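PDB 7D6V: succinate dehydrogenase subunit A from Mycolicibacterium smegmatis, which carries the FAD of succinate dehydrogenase, at which succinate is probably oxidised to fumarate before the electrons pass on toward quinone. Local coordinates for residues C54-M58 / A94-W99; A50-A55 / G426-S430. One frame throughout, in Å; residues are numbered along the deposited sequence.

Contact 1: residues C54-M58 / A94-W99; sequences CAAAM and APDRVW
A Met-aromatic contact closes one end of this strand-on-helix packing: the sulfur of Met58 lies 4.0 Å from the centroid of the five-membered ring of Trp99. The approach is oblique, 32° off the ring normal, and within that ring SD is nearest to NE1, at 3.5 Å. CG of Met58 is set over one face of the indole, toward its rim, and it also rests on CB of Pro95 at 3.8 Å. Because CG is anti to the carbonyl carbon and SD continues the extended chain (chi2 -175°), the thioether slides past both Pro95 and Trp99; SD ends 3.9 Å from CG1 of Val98, and the bend at chi3 turns only the terminal methyl. Within the FAD-binding domain this joins strand 54-55 and the turn after it to helix 84-102. Ala57 is the centre of an inverse gamma turn there, and its carbonyl O meets CG of the proline ring at 3.5 Å. Ala56 points its CB at the helix and packs 3.7 Å from CG2 of Val98, the methyl on the N side of that side chain, and 4.0 Å from CB of Ala94. Cys54 CB reaches the same valine methyl more distantly. Ala130, on the neighbouring strand 129-130, touches both Met58 and Val98, whereas Trp99 packs against Gly127 of the iron-sulfur subunit.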
ATOM      1  N   CYS A  54       7.157  -9.178  12.462  1.00 15.29           N
ATOM      2  CA  CYS A  54       7.766  -8.676  13.685  1.00 15.29           C
ATOM      3  C   CYS A  54       8.242  -9.856  14.512  1.00 15.29           C
ATOM      4  O   CYS A  54       7.446 -10.733  14.858  1.00 15.29           O
ATOM      5  CB  CYS A  54       6.780  -7.839  14.497  1.00 15.29           C
ATOM      6  SG  CYS A  54       6.391  -6.243  13.810  1.00 15.29           S
ATOM      7  N   ALA A  55       9.525  -9.863  14.854  1.00 14.40           N
ATOM      8  CA  ALA A  55      10.074 -10.908  15.709  1.00 14.40           C
ATOM      9  C   ALA A  55       9.690 -10.604  17.151  1.00 14.40           C
ATOM     10  O   ALA A  55      10.134  -9.604  17.722  1.00 14.40           O
ATOM     11  CB  ALA A  55      11.587 -10.994  15.538  1.00 14.40           C
ATOM     12  N   ALA A  56       8.861 -11.460  17.740  1.00 13.90           N
ATOM     13  CA  ALA A  56       8.425 -11.287  19.117  1.00 13.90           C
ATOM     14  C   ALA A  56       8.176 -12.655  19.728  1.00 13.90           C
ATOM     15  O   ALA A  56       7.427 -13.458  19.168  1.00 13.90           O
ATOM     16  CB  ALA A  56       7.159 -10.429  19.196  1.00 13.90           C
ATOM     17  N   ALA A  57       8.796 -12.912  20.880  1.00 13.56           N
ATOM     18  CA  ALA A  57       8.685 -14.205  21.553  1.00 13.56           C
ATOM     19  C   ALA A  57       7.339 -14.301  22.273  1.00 13.56           C
ATOM     20  O   ALA A  57       7.246 -14.365  23.500  1.00 13.56           O
ATOM     21  CB  ALA A  57       9.848 -14.408  22.512  1.00 13.56           C
ATOM     22  N   MET A  58       6.276 -14.316  21.470  1.00 14.54           N
ATOM     23  CA  MET A  58       4.925 -14.472  21.994  1.00 14.54           C
ATOM     24  C   MET A  58       4.583 -15.920  22.317  1.00 14.54           C
ATOM     25  O   MET A  58       3.648 -16.158  23.088  1.00 14.54           O
ATOM     26  CB  MET A  58       3.912 -13.906  20.999  1.00 14.54           C
ATOM     27  CG  MET A  58       3.957 -12.395  20.880  1.00 14.54           C
ATOM     28  SD  MET A  58       2.673 -11.708  19.823  1.00 14.54           S
ATOM     29  CE  MET A  58       2.985 -12.583  18.300  1.00 14.54           C
ATOM     30  N   ALA A  94       9.453  -7.004  23.290  1.00 14.35           N
ATOM     31  CA  ALA A  94       8.850  -7.101  21.965  1.00 14.35           C
ATOM     32  C   ALA A  94       7.423  -7.653  21.974  1.00 14.35           C
ATOM     33  O   ALA A  94       6.568  -7.103  21.269  1.00 14.35           O
ATOM     34  CB  ALA A  94       9.727  -7.947  21.038  1.00 14.35           C
ATOM     35  N   PRO A  95       7.115  -8.731  22.709  1.00 14.58           N
ATOM     36  CA  PRO A  95       5.732  -9.243  22.678  1.00 14.58           C
ATOM     37  C   PRO A  95       4.692  -8.244  23.156  1.00 14.58           C
ATOM     38  O   PRO A  95       3.574  -8.232  22.626  1.00 14.58           O
ATOM     39  CB  PRO A  95       5.797 -10.470  23.595  1.00 14.58           C
ATOM     40  CG  PRO A  95       7.206 -10.878  23.575  1.00 14.58           C
ATOM     41  CD  PRO A  95       7.983  -9.615  23.509  1.00 14.58           C
ATOM     42  N   ASP A  96       5.027  -7.408  24.141  1.00 15.30           N
ATOM     43  CA  ASP A  96       4.068  -6.433  24.650  1.00 15.30           C
ATOM     44  C   ASP A  96       3.672  -5.426  23.579  1.00 15.30           C
ATOM     45  O   ASP A  96       2.494  -5.072  23.455  1.00 15.30           O
ATOM     46  CB  ASP A  96       4.651  -5.711  25.861  1.00 15.30           C
ATOM     47  CG  ASP A  96       4.653  -6.566  27.105  1.00 15.30           C
ATOM     48  OD1 ASP A  96       3.701  -7.350  27.292  1.00 15.30           O
ATOM     49  OD2 ASP A  96       5.610  -6.453  27.898  1.00 15.30           O
ATOM     50  N   ARG A  97       4.644  -4.945  22.804  1.00 14.08           N
ATOM     51  CA  ARG A  97       4.349  -3.953  21.777  1.00 14.08           C
ATOM     52  C   ARG A  97       3.482  -4.545  20.674  1.00 14.08           C
ATOM     53  O   ARG A  97       2.543  -3.897  20.197  1.00 14.08           O
ATOM     54  CB  ARG A  97       5.650  -3.392  21.207  1.00 14.08           C
ATOM     55  CG  ARG A  97       6.652  -2.954  22.264  1.00 14.08           C
ATOM     56  CD  ARG A  97       6.312  -1.592  22.856  1.00 14.08           C
ATOM     57  NE  ARG A  97       5.295  -1.676  23.901  1.00 14.08           N
ATOM     58  CZ  ARG A  97       5.541  -2.005  25.164  1.00 14.08           C
ATOM     59  NH1 ARG A  97       6.775  -2.283  25.552  1.00 14.08           N
ATOM     60  NH2 ARG A  97       4.552  -2.056  26.041  1.00 14.08           N
ATOM     61  N   VAL A  98       3.762  -5.786  20.277  1.00 14.59           N
ATOM     62  CA  VAL A  98       2.940  -6.442  19.267  1.00 14.59           C
ATOM     63  C   VAL A  98       1.529  -6.667  19.791  1.00 14.59           C
ATOM     64  O   VAL A  98       0.546  -6.485  19.066  1.00 14.59           O
ATOM     65  CB  VAL A  98       3.598  -7.759  18.816  1.00 14.59           C
ATOM     66  CG1 VAL A  98       2.774  -8.415  17.725  1.00 14.59           C
ATOM     67  CG2 VAL A  98       5.009  -7.498  18.332  1.00 14.59           C
ATOM     68  N   TRP A  99       1.404  -7.067  21.059  1.00 15.46           N
ATOM     69  CA  TRP A  99       0.077  -7.278  21.630  1.00 15.46           C
ATOM     70  C   TRP A  99      -0.715  -5.982  21.701  1.00 15.46           C
ATOM     71  O   TRP A  99      -1.918  -5.969  21.423  1.00 15.46           O
ATOM     72  CB  TRP A  99       0.188  -7.907  23.015  1.00 15.46           C
ATOM     73  CG  TRP A  99       0.373  -9.374  22.970  1.00 15.46           C
ATOM     74  CD1 TRP A  99      -0.125 -10.230  22.039  1.00 15.46           C
ATOM     75  CD2 TRP A  99       1.113 -10.169  23.896  1.00 15.46           C
ATOM     76  NE1 TRP A  99       0.258 -11.514  22.327  1.00 15.46           N
ATOM     77  CE2 TRP A  99       1.021 -11.504  23.464  1.00 15.46           C
ATOM     78  CE3 TRP A  99       1.843  -9.883  25.051  1.00 15.46           C
ATOM     79  CZ2 TRP A  99       1.631 -12.549  24.143  1.00 15.46           C
ATOM     80  CZ3 TRP A  99       2.449 -10.922  25.722  1.00 15.46           C
ATOM     81  CH2 TRP A  99       2.340 -12.239  25.268  1.00 15.46           C
TER

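Contact 2: residues A50-A55 / G426-S430; sequences AEGGCA and GNSLS. With FAD (flavin-adenine dinucleotide), chain D.
Gly426, at the N-cap position of helix 427-448, lies against Gly53, Cys54 and Ala55, and here the packing is tight. The amide N of Ala55 gives a nearly straight hydrogen bond to Gly426 O, 3.0 Å long with 170° at the hydrogen, approaching from above the carbonyl plane. Gly426 has no side chain, and Gly53 O comes to 3.2 Å from its CA in a C-H...O contact. One turn on, Leu429 wedges between chain and cofactor: CB touches Cys54 SG at 3.5 Å and CD1 meets Gly53 O. With CG anti to the carbonyl carbon (chi1 -69°), the branch is carried to the flavin while CB stays on the sulfur, and CG lies over one face of the flavin, 3.8 Å from C2. Ala50 CB sits over the same face, 3.5 Å from C4X. Weak hydrogen bonds from backbone amides hold the pyrimidine rim, Gly52 N to O4 at 3.1 Å and Gly426 N to O2 at 3.3 Å. Ser430 OG lies within weak hydrogen-bonding distance of both Ala55 O and Asn427 O; its strongest polar partner is His90.

Toward Glu51 and Gly52 the join is looser. Ala50 CB and Leu429 CD2 barely meet, and Glu51, partly exposed, points its CB away from the helix, while its carboxylate forms a salt bridge with Lys58 of the iron-sulfur subunit. Helix 136-159 packs alongside, with Ile140 touching both Cys54 and Leu429, while strand 129-130 pairs with Cys54 and helix 67-76 supplies His70 and Thr74 to the amide of Asn427.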
ATOM      1  N   ALA A  50       7.944  -2.828   4.029  1.00 17.60           N
ATOM      2  CA  ALA A  50       8.315  -4.093   4.647  1.00 17.60           C
ATOM      3  C   ALA A  50       7.229  -5.141   4.428  1.00 17.60           C
ATOM      4  O   ALA A  50       6.034  -4.856   4.546  1.00 17.60           O
ATOM      5  CB  ALA A  50       8.571  -3.898   6.139  1.00 17.60           C
ATOM      6  N   GLU A  51       7.653  -6.363   4.106  1.00 19.97           N
ATOM      7  CA  GLU A  51       6.733  -7.446   3.773  1.00 19.97           C
ATOM      8  C   GLU A  51       6.920  -8.686   4.638  1.00 19.97           C
ATOM      9  O   GLU A  51       6.326  -9.727   4.336  1.00 19.97           O
ATOM     10  CB  GLU A  51       6.873  -7.836   2.299  1.00 19.97           C
ATOM     11  CG  GLU A  51       6.990  -6.677   1.336  1.00 19.97           C
ATOM     12  CD  GLU A  51       6.868  -7.116  -0.109  1.00 19.97           C
ATOM     13  OE1 GLU A  51       7.900  -7.469  -0.717  1.00 19.97           O
ATOM     14  OE2 GLU A  51       5.737  -7.118  -0.635  1.00 19.97           O
ATOM     15  N   GLY A  52       7.718  -8.615   5.696  1.00 17.95           N
ATOM     16  CA  GLY A  52       7.970  -9.798   6.494  1.00 17.95           C
ATOM     17  C   GLY A  52       7.117  -9.889   7.740  1.00 17.95           C
ATOM     18  O   GLY A  52       5.917 -10.165   7.658  1.00 17.95           O
ATOM     19  N   GLY A  53       7.722  -9.664   8.901  1.00 15.82           N
ATOM     20  CA  GLY A  53       6.990  -9.772  10.145  1.00 15.82           C
ATOM     21  C   GLY A  53       7.752  -9.122  11.275  1.00 15.82           C
ATOM     22  O   GLY A  53       8.838  -8.570  11.087  1.00 15.82           O
ATOM     23  N   CYS A  54       7.157  -9.178  12.462  1.00 15.29           N
ATOM     24  CA  CYS A  54       7.766  -8.676  13.685  1.00 15.29           C
ATOM     25  C   CYS A  54       8.242  -9.856  14.512  1.00 15.29           C
ATOM     26  O   CYS A  54       7.446 -10.733  14.858  1.00 15.29           O
ATOM     27  CB  CYS A  54       6.780  -7.839  14.497  1.00 15.29           C
ATOM     28  SG  CYS A  54       6.391  -6.243  13.810  1.00 15.29           S
ATOM     29  N   ALA A  55       9.525  -9.863  14.854  1.00 14.40           N
ATOM     30  CA  ALA A  55      10.074 -10.908  15.709  1.00 14.40           C
ATOM     31  C   ALA A  55       9.690 -10.604  17.151  1.00 14.40           C
ATOM     32  O   ALA A  55      10.134  -9.604  17.722  1.00 14.40           O
ATOM     33  CB  ALA A  55      11.587 -10.994  15.538  1.00 14.40           C
ATOM     34  N   GLY A 426      12.975  -9.278  10.655  1.00 15.67           N
ATOM     35  CA  GLY A 426      11.909  -9.149  11.616  1.00 15.67           C
ATOM     36  C   GLY A 426      12.270  -8.345  12.845  1.00 15.67           C
ATOM     37  O   GLY A 426      11.370  -7.853  13.535  1.00 15.67           O
ATOM     38  N   ASN A 427      13.563  -8.191  13.130  1.00 15.17           N
ATOM     39  CA  ASN A 427      13.982  -7.478  14.330  1.00 15.17           C
ATOM     40  C   ASN A 427      13.822  -5.974  14.183  1.00 15.17           C
ATOM     41  O   ASN A 427      13.639  -5.278  15.185  1.00 15.17           O
ATOM     42  CB  ASN A 427      15.432  -7.817  14.665  1.00 15.17           C
ATOM     43  CG  ASN A 427      15.553  -8.945  15.663  1.00 15.17           C
ATOM     44  OD1 ASN A 427      14.567  -9.577  16.027  1.00 15.17           O
ATOM     45  ND2 ASN A 427      16.773  -9.213  16.099  1.00 15.17           N
ATOM     46  N   SER A 428      13.895  -5.451  12.960  1.00 16.48           N
ATOM     47  CA  SER A 428      13.777  -4.008  12.779  1.00 16.48           C
ATOM     48  C   SER A 428      12.374  -3.515  13.097  1.00 16.48           C
ATOM     49  O   SER A 428      12.210  -2.474  13.743  1.00 16.48           O
ATOM     50  CB  SER A 428      14.163  -3.622  11.358  1.00 16.48           C
ATOM     51  OG  SER A 428      15.376  -4.245  10.996  1.00 16.48           O
ATOM     52  N   LEU A 429      11.350  -4.241  12.646  1.00 15.73           N
ATOM     53  CA  LEU A 429       9.978  -3.795  12.857  1.00 15.73           C
ATOM     54  C   LEU A 429       9.624  -3.752  14.339  1.00 15.73           C
ATOM     55  O   LEU A 429       8.954  -2.820  14.794  1.00 15.73           O
ATOM     56  CB  LEU A 429       9.011  -4.696  12.091  1.00 15.73           C
ATOM     57  CG  LEU A 429       9.050  -4.599  10.566  1.00 15.73           C
ATOM     58  CD1 LEU A 429       7.987  -5.484   9.944  1.00 15.73           C
ATOM     59  CD2 LEU A 429       8.864  -3.161  10.120  1.00 15.73           C
ATOM     60  N   SER A 430      10.058  -4.752  15.107  1.00 14.91           N
ATOM     61  CA  SER A 430       9.802  -4.742  16.543  1.00 14.91           C
ATOM     62  C   SER A 430      10.713  -3.765  17.280  1.00 14.91           C
ATOM     63  O   SER A 430      10.312  -3.201  18.308  1.00 14.91           O
ATOM     64  CB  SER A 430       9.951  -6.156  17.107  1.00 14.91           C
ATOM     65  OG  SER A 430      11.238  -6.681  16.848  1.00 14.91           O
TER
HETATM   66  PA  FAD D 701      10.786   5.225   8.293  1.00 47.92           P
HETATM   67  O1A FAD D 701       9.391   4.944   8.713  1.00 60.35           O
HETATM   68  O2A FAD D 701      11.361   4.491   7.145  1.00 49.78           O
HETATM   69  O5B FAD D 701      10.854   6.775   7.914  1.00 56.78           O
HETATM   70  C5B FAD D 701      11.363   7.776   8.776  1.00 44.11           C
HETATM   71  C4B FAD D 701      10.482   9.011   8.709  1.00 52.81           C
HETATM   72  O4B FAD D 701      11.258  10.185   8.922  1.00 51.81           O
HETATM   73  C3B FAD D 701       9.800   9.217   7.378  1.00 50.05           C
HETATM   74  O3B FAD D 701       8.459   9.596   7.647  1.00 55.52           O
HETATM   75  C2B FAD D 701      10.510  10.396   6.765  1.00 47.82           C
HETATM   76  O2B FAD D 701       9.671  11.160   5.909  1.00 66.09           O
HETATM   77  C1B FAD D 701      10.893  11.184   7.983  1.00 53.66           C
HETATM   78  N9A FAD D 701      12.027  12.079   7.705  1.00 52.69           N
HETATM   79  C8A FAD D 701      13.229  11.724   7.253  1.00 42.11           C
HETATM   80  N7A FAD D 701      14.024  12.799   7.117  1.00 48.96           N
HETATM   81  C5A FAD D 701      13.318  13.872   7.485  1.00 47.12           C
HETATM   82  C6A FAD D 701      13.547  15.321   7.584  1.00 47.41           C
HETATM   83  N6A FAD D 701      14.728  15.867   7.253  1.00 50.65           N
HETATM   84  N1A FAD D 701      12.538  16.086   8.016  1.00 47.33           N
HETATM   85  C2A FAD D 701      11.353  15.575   8.360  1.00 51.28           C
HETATM   86  N3A FAD D 701      11.078  14.274   8.294  1.00 51.84           N
HETATM   87  C4A FAD D 701      12.002  13.391   7.874  1.00 48.04           C
HETATM   88  N1  FAD D 701      12.570  -4.826   8.170  1.00 62.94           N
HETATM   89  C2  FAD D 701      12.041  -5.963   8.661  1.00 63.04           C
HETATM   90  O2  FAD D 701      12.187  -6.210   9.862  1.00 56.25           O
HETATM   91  N3  FAD D 701      11.368  -6.840   7.916  1.00 65.67           N
HETATM   92  C4  FAD D 701      11.173  -6.652   6.618  1.00 65.21           C
HETATM   93  O4  FAD D 701      10.544  -7.479   5.947  1.00 66.69           O
HETATM   94  C4X FAD D 701      11.718  -5.437   5.990  1.00 60.33           C
HETATM   95  N5  FAD D 701      11.554  -5.184   4.682  1.00 60.90           N
HETATM   96  C5X FAD D 701      12.060  -4.064   4.143  1.00 55.02           C
HETATM   97  C6  FAD D 701      11.880  -3.817   2.792  1.00 53.65           C
HETATM   98  C7  FAD D 701      12.400  -2.669   2.227  1.00 50.56           C
HETATM   99  C7M FAD D 701      12.214  -2.392   0.765  1.00 49.65           C
HETATM  100  C8  FAD D 701      13.145  -1.707   3.064  1.00 47.62           C
HETATM  101  C8M FAD D 701      13.709  -0.460   2.450  1.00 42.14           C
HETATM  102  C9  FAD D 701      13.325  -1.945   4.413  1.00 49.32           C
HETATM  103  C9A FAD D 701      12.808  -3.093   4.978  1.00 54.45           C
HETATM  104  N10 FAD D 701      12.991  -3.338   6.341  1.00 55.67           N
HETATM  105  C10 FAD D 701      12.447  -4.510   6.871  1.00 57.06           C
HETATM  106  C1' FAD D 701      13.709  -2.393   7.188  1.00 52.27           C
HETATM  107  C2' FAD D 701      12.710  -1.600   8.022  1.00 57.37           C
HETATM  108  O2' FAD D 701      11.531  -1.343   7.263  1.00 60.89           O
HETATM  109  C3' FAD D 701      13.256  -0.251   8.453  1.00 54.68           C
HETATM  110  O3' FAD D 701      14.351  -0.466   9.332  1.00 59.71           O
HETATM  111  C4' FAD D 701      12.192   0.548   9.188  1.00 52.15           C
HETATM  112  O4' FAD D 701      11.089   0.784   8.325  1.00 56.02           O
HETATM  113  C5' FAD D 701      12.705   1.890   9.673  1.00 53.37           C
HETATM  114  O5' FAD D 701      11.587   2.624  10.149  1.00 50.83           O
HETATM  115  P   FAD D 701      11.714   4.084  10.777  1.00 52.77           P
HETATM  116  O1P FAD D 701      10.446   4.357  11.504  1.00 55.36           O
HETATM  117  O2P FAD D 701      12.998   4.198  11.518  1.00 55.97           O
HETATM  118  O3P FAD D 701      11.819   5.067   9.508  1.00 53.35           O

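Overall arrangement
Both contacts use strand 54-55 and share Cys54 and Ala55. Their centres are about 10 Å apart: contact 2 binds the strand and the loop before it to the start of helix 427-448, and contact 1 binds the strand and the turn after it to helix 84-102. Contact 2 is the deeper, about 13 Å from the centre of the chain against 20 Å, and every touching residue in it is buried. It combines backbone hydrogen bonds, within the protein and to the flavin, with the packing of Leu429. Contact 1 has partly exposed members and relies on methyl, proline and sulfur-indole packing. Trp99 packs on the iron-sulfur subunit, and Glu51, beside contact 2, is salt-bridged to it.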